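Local coordinates for protein transcriptional regulator (PDB 5JUF) that probably senses a peptide pheromone through its tetratricopeptide domain and, through its helix-turn-helix domain, activates transcription of competence genes as a quorum sensor of the RNPP family, at residues 91-94 and 95-98; 98-101 and 102-106; 254-258 and 259-263. All coordinates share one frame; numbering follows the deposited sequence.

How the interactions relate
Three local contacts illustrate how helices in a helical-repeat protein begin, continue and end. Interactions 1 and 2 lie on the same helix, 94-111, share K98 and have centres about 11 Å apart; interaction 3 lies at the C-terminal end of helix 246-260, its centre about 31 Å from that of interaction 1. All three are surface contacts, with I104 of interaction 2 the one buried participant. Their chemistry follows their place. At the helix start an asparagine side chain caps a backbone N-H; in mid-helix regular backbone bonds dominate, supplemented by a threonine hydroxyl and a lysine on a sulfate; at the helix end the bonds widen and carbonyls find partners farther along the chain.

Interaction 1: residues 91-94 and 95-98; sequences YRNP and DRIK
N93 and D95 meet in a side-chain-to-backbone capping bond: N93 sits at the N-cap and its OD1 accepts from D95 N at 2.9 Å. The bond is bent, with 134° at the hydrogen, and the donor is tilted from the plane of the amide. N93 CG stands opposite the backbone N (chi1 -179°), and the amide folds forward over the first turn, where OD1 also touches D95 CB. Backbone bonds continue the turn, I97 N giving to N93 O at 2.8 Å and K98 N to P94 O at 3.0 Å. P94, which has no N-H to offer, fills the first helical position after the cap.

Van der Waals packing involves R96 and I97. The aliphatic part of R96 crosses the N93 side chain at about a right angle, R96 CD lying 3.9 Å from N93 CB. Farther out, R96 runs alongside Y91; ring atom CE2 lies over one face of the guanidinium, and the two planes are 36° apart. R96 NH2 donates to P89 O, which ties the guanidinium to the incoming loop. I97 CG1 rests 3.4 Å from N93 O.

The contact thus joins the loop after helix 76-86 to the first turn of helix 94-111, while the Y91 ring reaches S244 and Y245 in the loop before helix 246-260.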
loop_
_atom_site.group_PDB
_atom_site.type_symbol
_atom_site.label_atom_id
_atom_site.label_comp_id
_atom_site.label_asym_id
_atom_site.label_seq_id
_atom_site.Cartn_x
_atom_site.Cartn_y
_atom_site.Cartn_z
ATOM N N TYR A 91 11.114 6.314 -11.029
ATOM C CA TYR A 91 11.540 5.795 -12.331
ATOM C C TYR A 91 12.757 4.884 -12.202
ATOM O O TYR A 91 13.577 4.802 -13.119
ATOM C CB TYR A 91 11.847 6.920 -13.318
ATOM C CG TYR A 91 10.708 7.870 -13.577
ATOM C CD1 TYR A 91 9.499 7.421 -14.102
ATOM C CD2 TYR A 91 10.852 9.225 -13.332
ATOM C CE1 TYR A 91 8.457 8.302 -14.360
ATOM C CE2 TYR A 91 9.819 10.110 -13.587
ATOM C CZ TYR A 91 8.626 9.646 -14.095
ATOM O OH TYR A 91 7.608 10.546 -14.339
ATOM N N ARG A 92 12.900 4.222 -11.056
ATOM C CA ARG A 92 14.037 3.344 -10.783
ATOM C C ARG A 92 15.372 4.095 -10.827
ATOM O O ARG A 92 16.437 3.472 -10.880
ATOM C CB ARG A 92 14.063 2.151 -11.749
ATOM C CG ARG A 92 12.945 1.130 -11.547
ATOM C CD ARG A 92 12.881 0.151 -12.723
ATOM N NE ARG A 92 11.882 0.546 -13.718
ATOM C CZ ARG A 92 11.941 0.241 -15.012
ATOM N NH1 ARG A 92 12.964 -0.457 -15.490
ATOM N NH2 ARG A 92 10.980 0.644 -15.833
ATOM N N ASN A 93 15.327 5.425 -10.801
ATOM C CA ASN A 93 16.531 6.251 -10.760
ATOM C C ASN A 93 17.057 6.281 -9.327
ATOM O O ASN A 93 16.354 6.767 -8.431
ATOM C CB ASN A 93 16.198 7.659 -11.255
ATOM C CG ASN A 93 17.400 8.604 -11.276
ATOM O OD1 ASN A 93 18.361 8.457 -10.517
ATOM N ND2 ASN A 93 17.328 9.603 -12.140
ATOM N N PRO A 94 18.263 5.768 -9.065
ATOM C CA PRO A 94 18.751 5.715 -7.671
ATOM C C PRO A 94 18.782 7.069 -6.977
ATOM O O PRO A 94 18.494 7.144 -5.774
ATOM C CB PRO A 94 20.160 5.122 -7.819
ATOM C CG PRO A 94 20.133 4.388 -9.123
ATOM C CD PRO A 94 19.219 5.180 -10.016
ATOM N N ASP A 95 19.102 8.145 -7.698
ATOM C CA ASP A 95 19.093 9.472 -7.086
ATOM C C ASP A 95 17.689 9.870 -6.646
ATOM O O ASP A 95 17.514 10.481 -5.586
ATOM C CB ASP A 95 19.652 10.516 -8.051
ATOM C CG ASP A 95 21.122 10.312 -8.342
ATOM O OD1 ASP A 95 21.803 9.657 -7.525
ATOM O OD2 ASP A 95 21.594 10.811 -9.388
ATOM N N ARG A 96 16.677 9.544 -7.454
ATOM C CA ARG A 96 15.300 9.852 -7.078
ATOM C C ARG A 96 14.785 8.915 -5.989
ATOM O O ARG A 96 13.952 9.319 -5.167
ATOM C CB ARG A 96 14.400 9.801 -8.317
ATOM C CG ARG A 96 14.778 10.857 -9.395
ATOM C CD ARG A 96 13.913 10.751 -10.655
ATOM N NE ARG A 96 12.503 10.982 -10.361
ATOM C CZ ARG A 96 11.935 12.183 -10.340
ATOM N NH1 ARG A 96 12.657 13.264 -10.606
ATOM N NH2 ARG A 96 10.645 12.302 -10.054
ATOM N N ILE A 97 15.250 7.665 -5.965
ATOM C CA ILE A 97 14.905 6.785 -4.851
ATOM C C ILE A 97 15.416 7.374 -3.545
ATOM O O ILE A 97 14.707 7.389 -2.527
ATOM C CB ILE A 97 15.470 5.372 -5.082
ATOM C CG1 ILE A 97 14.788 4.715 -6.280
ATOM C CG2 ILE A 97 15.312 4.511 -3.820
ATOM C CD1 ILE A 97 15.420 3.382 -6.669
ATOM N N LYS A 98 16.658 7.860 -3.552
ATOM C CA LYS A 98 17.239 8.437 -2.345
ATOM C C LYS A 98 16.498 9.704 -1.926
ATOM O O LYS A 98 16.265 9.922 -0.730
ATOM C CB LYS A 98 18.726 8.721 -2.575
ATOM C CG LYS A 98 19.471 9.306 -1.379
ATOM C CD LYS A 98 19.462 8.343 -0.188
ATOM C CE LYS A 98 20.194 8.918 1.025
ATOM N NZ LYS A 98 20.321 7.924 2.127
#

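Interaction 2: residues 98-101 and 102-106; sequences KSKL and TLIEE. With SO4 (sulfate ion), chain B.
A side-chain-to-backbone contact one turn long, on the surface of helix 94-111 in the tetratricopeptide region, links T102 to K98. K98 O accepts twice from T102, from its N and from its OG1, each at 3.0 Å, and the two donors arrive from opposite faces of the carbonyl plane. T102 OG1 lies beside its own backbone N (chi1 -65°), which brings the hydroxyl back to the preceding turn. The same carbonyl is therefore gripped by backbone and side chain of one residue.

The bonds from L103 N to S99 O, I104 N to K100 O and E105 N to L101 O continue the i to i+4 pattern of an alpha helix. Helices packed in antiparallel pairs build the tetratricopeptide fold, and here the buried I104 side chain packs on L85 of helix 76-86 and on L126 and L130 of helix 117-130. Within the turn, I104 CG1 lies 3.3 Å from K100 O.

K100 leaves the helix as an extended chain, and its NZ donates to F88 O. K100 NZ also donates to sulfate O3 at 3.0 Å and weakly to O4 at 3.5 Å; T90 OG1 binds this sulfate too, probably acquired from the crystallisation liquor. E105 CG packs 3.4 Å from L101 O, while its carboxylate lies close to the like charge of E127; K98 NZ, 5.8 Å from E105 OE2, may partly offset the two without forming a salt bridge.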
loop_
_atom_site.group_PDB
_atom_site.type_symbol
_atom_site.label_atom_id
_atom_site.label_comp_id
_atom_site.label_asym_id
_atom_site.label_seq_id
_atom_site.Cartn_x
_atom_site.Cartn_y
_atom_site.Cartn_z
ATOM N N LYS A 98 16.658 7.860 -3.552
ATOM C CA LYS A 98 17.239 8.437 -2.345
ATOM C C LYS A 98 16.498 9.704 -1.926
ATOM O O LYS A 98 16.265 9.922 -0.730
ATOM C CB LYS A 98 18.726 8.721 -2.575
ATOM C CG LYS A 98 19.471 9.306 -1.379
ATOM C CD LYS A 98 19.462 8.343 -0.188
ATOM C CE LYS A 98 20.194 8.918 1.025
ATOM N NZ LYS A 98 20.321 7.924 2.127
ATOM N N SER A 99 16.137 10.559 -2.892
ATOM C CA SER A 99 15.360 11.755 -2.568
ATOM C C SER A 99 14.021 11.398 -1.941
ATOM O O SER A 99 13.591 12.037 -0.974
ATOM C CB SER A 99 15.137 12.606 -3.818
ATOM O OG SER A 99 16.324 13.273 -4.166
ATOM N N LYS A 100 13.338 10.390 -2.493
ATOM C CA LYS A 100 12.033 9.993 -1.976
ATOM C C LYS A 100 12.143 9.438 -0.564
ATOM O O LYS A 100 11.296 9.726 0.296
ATOM C CB LYS A 100 11.403 8.959 -2.908
ATOM C CG LYS A 100 9.954 8.620 -2.610
ATOM C CD LYS A 100 9.315 7.934 -3.821
ATOM C CE LYS A 100 7.923 7.435 -3.472
ATOM N NZ LYS A 100 7.086 7.223 -4.685
ATOM N N LEU A 101 13.167 8.620 -0.313
ATOM C CA LEU A 101 13.421 8.138 1.044
ATOM C C LEU A 101 13.691 9.296 2.004
ATOM O O LEU A 101 13.256 9.270 3.162
ATOM C CB LEU A 101 14.603 7.164 1.029
ATOM C CG LEU A 101 14.334 5.793 0.392
ATOM C CD1 LEU A 101 15.651 5.115 0.042
ATOM C CD2 LEU A 101 13.523 4.934 1.357
ATOM N N THR A 102 14.429 10.309 1.550
ATOM C CA THR A 102 14.651 11.488 2.384
ATOM C C THR A 102 13.336 12.181 2.734
ATOM O O THR A 102 13.124 12.568 3.889
ATOM C CB THR A 102 15.615 12.447 1.682
ATOM O OG1 THR A 102 16.898 11.815 1.572
ATOM C CG2 THR A 102 15.769 13.741 2.481
ATOM N N LEU A 103 12.427 12.320 1.754
ATOM C CA LEU A 103 11.112 12.913 2.015
ATOM C C LEU A 103 10.325 12.112 3.042
ATOM O O LEU A 103 9.620 12.686 3.879
ATOM C CB LEU A 103 10.288 12.999 0.727
ATOM C CG LEU A 103 10.742 13.938 -0.393
ATOM C CD1 LEU A 103 9.936 13.679 -1.669
ATOM C CD2 LEU A 103 10.606 15.383 0.059
ATOM N N ILE A 104 10.385 10.784 2.954
ATOM C CA ILE A 104 9.630 9.941 3.877
ATOM C C ILE A 104 10.100 10.173 5.308
ATOM O O ILE A 104 9.292 10.326 6.232
ATOM C CB ILE A 104 9.760 8.461 3.473
ATOM C CG1 ILE A 104 9.037 8.202 2.154
ATOM C CG2 ILE A 104 9.232 7.540 4.583
ATOM C CD1 ILE A 104 9.451 6.863 1.495
ATOM N N GLU A 105 11.414 10.185 5.510
ATOM C CA GLU A 105 11.960 10.391 6.846
ATOM C C GLU A 105 11.654 11.793 7.360
ATOM O O GLU A 105 11.433 11.981 8.561
ATOM C CB GLU A 105 13.473 10.151 6.831
ATOM C CG GLU A 105 13.860 8.725 6.466
ATOM C CD GLU A 105 15.318 8.602 6.044
ATOM O OE1 GLU A 105 16.076 9.590 6.203
ATOM O OE2 GLU A 105 15.706 7.510 5.564
ATOM N N GLU A 106 11.667 12.789 6.466
ATOM C CA GLU A 106 11.326 14.161 6.841
ATOM C C GLU A 106 9.919 14.232 7.421
ATOM O O GLU A 106 9.703 14.788 8.504
ATOM C CB GLU A 106 11.454 15.084 5.620
ATOM C CG GLU A 106 10.832 16.476 5.828
ATOM C CD GLU A 106 10.638 17.292 4.541
ATOM O OE1 GLU A 106 10.623 16.711 3.433
ATOM O OE2 GLU A 106 10.486 18.531 4.651
HETATM S S SO4 B . 7.959 4.551 -7.239
HETATM O O1 SO4 B . 9.133 4.034 -7.940
HETATM O O2 SO4 B . 6.873 3.586 -7.377
HETATM O O3 SO4 B . 8.275 4.758 -5.827
HETATM O O4 SO4 B . 7.563 5.828 -7.835
#

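Interaction 3: residues 254-258 and 259-263; sequences AKYEL and LHKEN
Y256 O receives two backbone N-H groups where helix 246-260 comes to its end. H260 N reaches Y256 O at 3.0 Å, tilted from the carbonyl plane, and K261 N reaches it at 3.1 Å, lying in that plane; the second bond spans five residues and belongs to a wider, pi-type turn. One residue earlier the usual spacing still holds, with L259 N bonded to K255 O at 2.7 Å.

E257 O is satisfied differently. E257 O accepts from N263 N at 2.8 Å in an almost straight bond (176° at the hydrogen), although the donor stands above the carbonyl plane. This i to i+6 link spans the turn in which E262 takes positive phi, a left-handed conformation that carries the chain out of the helix. E262 CA in turn makes a CA-H...O contact with L258 O. N263 begins the next helix as its N-cap, OD1 accepting from E266 N.

Side chains cover the closing turn. The Y256 ring lies alongside both H260 and K261: Y256 CE1 comes within 3.5 Å of H260 ND1, the two planes 43° apart, and Y256 CE2 meets K261 CG at 3.6 Å. F223 adds to this packing, meeting the H260 ring and touching Y256 and L259. K261 chi1 and chi2 (both -58°) lay CG and CD along the tyrosine. E257 bends too, and OE1 touches K261 CB rather than the distant ammonium; OE2 has a long, weak ion pair with K253.

Y256, H260 and K261 pack through rings and methylenes, while Y256 O takes two N-H groups and E257 O one. Polar closure therefore does not depend on charge pairing within the turn, K255 and N263 being committed to D297, by a salt bridge, and E266.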
loop_
_atom_site.group_PDB
_atom_site.type_symbol
_atom_site.label_atom_id
_atom_site.label_comp_id
_atom_site.label_asym_id
_atom_site.label_seq_id
_atom_site.Cartn_x
_atom_site.Cartn_y
_atom_site.Cartn_z
ATOM N N ALA A 254 2.526 -8.021 -23.823
ATOM C CA ALA A 254 3.471 -8.833 -24.584
ATOM C C ALA A 254 3.832 -10.105 -23.828
ATOM O O ALA A 254 3.833 -11.195 -24.403
ATOM C CB ALA A 254 4.729 -8.019 -24.901
ATOM N N LYS A 255 4.157 -9.981 -22.534
ATOM C CA LYS A 255 4.438 -11.167 -21.724
ATOM C C LYS A 255 3.276 -12.152 -21.773
ATOM O O LYS A 255 3.483 -13.363 -21.922
ATOM C CB LYS A 255 4.723 -10.774 -20.271
ATOM C CG LYS A 255 5.922 -9.857 -20.035
ATOM C CD LYS A 255 7.242 -10.563 -20.301
ATOM C CE LYS A 255 8.420 -9.771 -19.729
ATOM N NZ LYS A 255 9.728 -10.372 -20.137
ATOM N N TYR A 256 2.044 -11.646 -21.645
ATOM C CA TYR A 256 0.870 -12.511 -21.709
ATOM C C TYR A 256 0.807 -13.255 -23.036
ATOM O O TYR A 256 0.610 -14.473 -23.067
ATOM C CB TYR A 256 -0.400 -11.683 -21.488
ATOM C CG TYR A 256 -1.688 -12.435 -21.752
ATOM C CD1 TYR A 256 -2.293 -13.202 -20.755
ATOM C CD2 TYR A 256 -2.308 -12.370 -22.997
ATOM C CE1 TYR A 256 -3.476 -13.886 -21.005
ATOM C CE2 TYR A 256 -3.483 -13.047 -23.254
ATOM C CZ TYR A 256 -4.062 -13.802 -22.258
ATOM O OH TYR A 256 -5.233 -14.470 -22.525
ATOM N N GLU A 257 0.986 -12.533 -24.149
ATOM C CA GLU A 257 0.965 -13.186 -25.455
ATOM C C GLU A 257 2.092 -14.200 -25.583
ATOM O O GLU A 257 1.899 -15.284 -26.143
ATOM C CB GLU A 257 1.058 -12.141 -26.574
ATOM C CG GLU A 257 -0.159 -11.235 -26.684
ATOM C CD GLU A 257 -1.405 -11.969 -27.171
ATOM O OE1 GLU A 257 -1.284 -13.123 -27.637
ATOM O OE2 GLU A 257 -2.509 -11.390 -27.079
ATOM N N LEU A 258 3.277 -13.865 -25.064
ATOM C CA LEU A 258 4.454 -14.708 -25.240
ATOM C C LEU A 258 4.422 -15.933 -24.333
ATOM O O LEU A 258 4.723 -17.047 -24.773
ATOM C CB LEU A 258 5.717 -13.883 -24.972
ATOM C CG LEU A 258 7.062 -14.604 -25.084
ATOM C CD1 LEU A 258 7.315 -15.047 -26.510
ATOM C CD2 LEU A 258 8.198 -13.723 -24.592
ATOM N N LEU A 259 4.062 -15.750 -23.066
ATOM C CA LEU A 259 4.203 -16.802 -22.069
ATOM C C LEU A 259 2.940 -17.638 -21.919
ATOM O O LEU A 259 3.030 -18.849 -21.704
ATOM C CB LEU A 259 4.588 -16.194 -20.719
ATOM C CG LEU A 259 5.902 -15.411 -20.722
ATOM C CD1 LEU A 259 6.057 -14.650 -19.419
ATOM C CD2 LEU A 259 7.064 -16.359 -20.926
ATOM N N HIS A 260 1.762 -17.026 -22.031
ATOM C CA HIS A 260 0.513 -17.767 -21.914
ATOM C C HIS A 260 -0.068 -18.174 -23.261
ATOM O O HIS A 260 -0.466 -19.330 -23.433
ATOM C CB HIS A 260 -0.525 -16.957 -21.135
ATOM C CG HIS A 260 -1.770 -17.729 -20.826
ATOM N ND1 HIS A 260 -3.017 -17.339 -21.264
ATOM C CD2 HIS A 260 -1.954 -18.884 -20.142
ATOM C CE1 HIS A 260 -3.919 -18.213 -20.853
ATOM N NE2 HIS A 260 -3.300 -19.159 -20.169
ATOM N N LYS A 261 -0.141 -17.250 -24.223
ATOM C CA LYS A 261 -0.699 -17.600 -25.525
ATOM C C LYS A 261 0.327 -18.232 -26.453
ATOM O O LYS A 261 -0.065 -18.887 -27.425
ATOM C CB LYS A 261 -1.301 -16.368 -26.206
ATOM C CG LYS A 261 -2.384 -15.687 -25.395
ATOM C CD LYS A 261 -3.529 -16.638 -25.089
ATOM C CE LYS A 261 -4.233 -17.065 -26.363
ATOM N NZ LYS A 261 -5.283 -18.076 -26.086
ATOM N N GLU A 262 1.620 -18.071 -26.164
ATOM C CA GLU A 262 2.698 -18.510 -27.053
ATOM C C GLU A 262 2.481 -17.979 -28.466
ATOM O O GLU A 262 2.560 -18.705 -29.457
ATOM C CB GLU A 262 2.843 -20.034 -27.047
ATOM C CG GLU A 262 3.222 -20.596 -25.687
ATOM C CD GLU A 262 3.659 -22.038 -25.749
ATOM O OE1 GLU A 262 4.315 -22.499 -24.793
ATOM O OE2 GLU A 262 3.348 -22.709 -26.753
ATOM N N ASN A 263 2.195 -16.685 -28.547
ATOM C CA ASN A 263 1.980 -15.982 -29.805
ATOM C C ASN A 263 3.114 -14.968 -29.937
ATOM O O ASN A 263 3.011 -13.842 -29.448
ATOM C CB ASN A 263 0.598 -15.318 -29.820
ATOM C CG ASN A 263 0.230 -14.758 -31.176
ATOM O OD1 ASN A 263 1.097 -14.358 -31.951
ATOM N ND2 ASN A 263 -1.064 -14.722 -31.468
#